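Local coordinates for RabGAP/TBC protein (Chlamydomonas reinhardtii, PDB 4P17) that probably acts as a GTPase-activating protein for Rab GTPases in the flagellum, through its helical TBC domain, at residues P42-Y47 / R73-M78. Numbering follows the deposited sequence.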
loop_
_atom_site.group_PDB
_atom_site.type_symbol
_atom_site.label_atom_id
_atom_site.label_comp_id
_atom_site.label_asym_id
_atom_site.label_seq_id
_atom_site.Cartn_x
_atom_site.Cartn_y
_atom_site.Cartn_z
ATOM N N PRO A 42 22.656 -5.177 -8.058
ATOM C CA PRO A 42 23.734 -6.067 -7.588
ATOM C C PRO A 42 23.802 -6.229 -6.065
ATOM O O PRO A 42 24.244 -7.277 -5.564
ATOM C CB PRO A 42 25.006 -5.383 -8.123
ATOM C CG PRO A 42 24.541 -4.589 -9.307
ATOM C CD PRO A 42 23.149 -4.110 -8.944
ATOM N N LEU A 43 23.394 -5.188 -5.343
ATOM C CA LEU A 43 23.340 -5.194 -3.889
ATOM C C LEU A 43 22.295 -6.202 -3.392
ATOM O O LEU A 43 22.576 -7.049 -2.537
ATOM C CB LEU A 43 23.023 -3.796 -3.375
ATOM C CG LEU A 43 24.121 -2.736 -3.479
ATOM C CD1 LEU A 43 24.750 -2.681 -4.835
ATOM C CD2 LEU A 43 23.539 -1.392 -3.131
ATOM N N TRP A 44 21.081 -6.096 -3.920
ATOM C CA TRP A 44 20.021 -7.065 -3.616
ATOM C C TRP A 44 20.367 -8.479 -4.112
ATOM O O TRP A 44 20.066 -9.453 -3.437
ATOM C CB TRP A 44 18.692 -6.637 -4.244
ATOM C CG TRP A 44 18.067 -5.530 -3.480
ATOM C CD1 TRP A 44 18.112 -4.209 -3.786
ATOM C CD2 TRP A 44 17.348 -5.643 -2.254
ATOM N NE1 TRP A 44 17.440 -3.478 -2.842
ATOM C CE2 TRP A 44 16.967 -4.331 -1.878
ATOM C CE3 TRP A 44 16.977 -6.714 -1.442
ATOM C CZ2 TRP A 44 16.230 -4.062 -0.734
ATOM C CZ3 TRP A 44 16.240 -6.443 -0.284
ATOM C CH2 TRP A 44 15.855 -5.133 0.046
ATOM N N GLN A 45 20.980 -8.602 -5.278
ATOM C CA GLN A 45 21.325 -9.955 -5.745
ATOM C C GLN A 45 22.239 -10.666 -4.745
ATOM O O GLN A 45 22.129 -11.879 -4.537
ATOM C CB GLN A 45 21.988 -9.919 -7.109
ATOM C CG GLN A 45 22.260 -11.306 -7.691
ATOM C CD GLN A 45 21.034 -12.028 -8.209
ATOM O OE1 GLN A 45 21.086 -13.242 -8.467
ATOM N NE2 GLN A 45 19.951 -11.296 -8.429
ATOM N N HIS A 46 23.134 -9.906 -4.120
ATOM C CA HIS A 46 24.085 -10.471 -3.172
ATOM C C HIS A 46 23.328 -11.121 -2.037
ATOM O O HIS A 46 23.666 -12.211 -1.575
ATOM C CB HIS A 46 25.032 -9.383 -2.626
ATOM C CG HIS A 46 25.897 -9.845 -1.489
ATOM N ND1 HIS A 46 26.924 -10.745 -1.658
ATOM C CD2 HIS A 46 25.882 -9.536 -0.167
ATOM C CE1 HIS A 46 27.485 -10.998 -0.486
ATOM N NE2 HIS A 46 26.874 -10.276 0.434
ATOM N N TYR A 47 22.285 -10.439 -1.592
ATOM C CA TYR A 47 21.547 -10.912 -0.449
ATOM C C TYR A 47 20.635 -12.100 -0.777
ATOM O O TYR A 47 20.642 -13.096 -0.036
ATOM C CB TYR A 47 20.798 -9.741 0.149
ATOM C CG TYR A 47 21.783 -8.847 0.889
ATOM C CD1 TYR A 47 22.384 -9.288 2.059
ATOM C CD2 TYR A 47 22.116 -7.593 0.421
ATOM C CE1 TYR A 47 23.286 -8.501 2.744
ATOM C CE2 TYR A 47 23.032 -6.798 1.098
ATOM C CZ TYR A 47 23.609 -7.261 2.257
ATOM O OH TYR A 47 24.512 -6.498 2.964
ATOM N N ARG A 73 9.835 -8.871 -3.862
ATOM C CA ARG A 73 8.989 -8.331 -2.826
ATOM C C ARG A 73 8.393 -9.494 -2.021
ATOM O O ARG A 73 8.241 -9.377 -0.835
ATOM C CB ARG A 73 7.945 -7.407 -3.394
ATOM C CG ARG A 73 8.535 -6.097 -3.724
ATOM C CD ARG A 73 7.538 -5.133 -4.370
ATOM N NE ARG A 73 8.037 -3.776 -4.243
ATOM C CZ ARG A 73 8.158 -2.894 -5.216
ATOM N NH1 ARG A 73 7.725 -3.140 -6.465
ATOM N NH2 ARG A 73 8.670 -1.709 -4.929
ATOM N N ASN A 74 8.100 -10.622 -2.659
ATOM C CA ASN A 74 7.572 -11.762 -1.903
ATOM C C ASN A 74 8.606 -12.130 -0.838
ATOM O O ASN A 74 8.279 -12.195 0.319
ATOM C CB ASN A 74 7.244 -12.936 -2.844
ATOM C CG ASN A 74 6.438 -14.042 -2.163
ATOM O OD1 ASN A 74 6.539 -14.242 -0.976
ATOM N ND2 ASN A 74 5.654 -14.775 -2.938
ATOM N N TRP A 75 9.861 -12.294 -1.241
ATOM C CA TRP A 75 10.942 -12.670 -0.321
ATOM C C TRP A 75 11.068 -11.691 0.861
ATOM O O TRP A 75 11.063 -12.076 2.044
ATOM C CB TRP A 75 12.277 -12.754 -1.093
ATOM C CG TRP A 75 13.435 -13.196 -0.263
ATOM C CD1 TRP A 75 13.531 -14.343 0.462
ATOM C CD2 TRP A 75 14.686 -12.502 -0.084
ATOM N NE1 TRP A 75 14.762 -14.411 1.085
ATOM C CE2 TRP A 75 15.483 -13.290 0.767
ATOM C CE3 TRP A 75 15.199 -11.307 -0.565
ATOM C CZ2 TRP A 75 16.768 -12.907 1.142
ATOM C CZ3 TRP A 75 16.457 -10.921 -0.183
ATOM C CH2 TRP A 75 17.233 -11.717 0.652
ATOM N N VAL A 76 11.207 -10.413 0.538
ATOM C CA VAL A 76 11.432 -9.405 1.565
ATOM C C VAL A 76 10.185 -9.092 2.385
ATOM O O VAL A 76 10.258 -8.989 3.593
ATOM C CB VAL A 76 11.940 -8.098 0.932
ATOM C CG1 VAL A 76 12.173 -7.036 1.986
ATOM C CG2 VAL A 76 13.216 -8.352 0.137
ATOM N N TRP A 77 9.049 -8.864 1.729
ATOM C CA TRP A 77 7.851 -8.521 2.472
ATOM C C TRP A 77 7.448 -9.587 3.459
ATOM O O TRP A 77 7.031 -9.284 4.558
ATOM C CB TRP A 77 6.681 -8.304 1.554
ATOM C CG TRP A 77 6.725 -7.056 0.780
ATOM C CD1 TRP A 77 7.708 -6.094 0.800
ATOM C CD2 TRP A 77 5.739 -6.609 -0.155
ATOM N NE1 TRP A 77 7.391 -5.084 -0.088
ATOM C CE2 TRP A 77 6.194 -5.390 -0.689
ATOM C CE3 TRP A 77 4.544 -7.146 -0.629
ATOM C CZ2 TRP A 77 5.459 -4.676 -1.635
ATOM C CZ3 TRP A 77 3.823 -6.443 -1.572
ATOM C CH2 TRP A 77 4.278 -5.211 -2.062
ATOM N N MET A 78 7.495 -10.831 3.014
ATOM C CA MET A 78 7.003 -11.932 3.842
ATOM C C MET A 78 7.874 -12.094 5.085
ATOM O O MET A 78 7.383 -12.451 6.151
ATOM C CB MET A 78 6.946 -13.223 3.060
ATOM C CG MET A 78 5.892 -13.259 1.938
ATOM S SD MET A 78 4.171 -13.068 2.448
ATOM C CE MET A 78 3.901 -14.604 3.340
#
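W44 and V76 make the closest contact here: the six-membered ring of W44 brings CZ3 to within 3.6 Å of V76 CG2, and the two side chains cross at about a right angle. W75 reaches back from the other helix. Its CG is anti to the backbone N (chi1 -177°), and the indole extends to the backbone of Y47. There W75 CH2 lies 3.7 Å from Y47 C and 4.1 Å from Y47 CB. The two indoles meet edge to edge rather than stacking, with W44 CE3 4.4 Å from W75 CZ3. The contacts between side chains are apolar; W75 also rests against the Y47 carbonyl. The Y47 ring does not touch W75, and H46 CD2 lies over one of its faces.

The segment axes stay 12.5 Å apart at an angle of 69°, and W44 and W75 bridge that distance. Loop residues pack on the same side chains: P69 on W44, V68 on V76, L53 on W75 and P54 on Y47. W75 NE1 makes a weak hydrogen bond to D51. This is plain packing of helix 27-50 on helix 73-80, which belongs to the all-helical Rab-GTPase-TBC domain. Beyond it, W77 and M78 pack on helix 169-183, while R73 forms a salt bridge with D251 of helix 243-256.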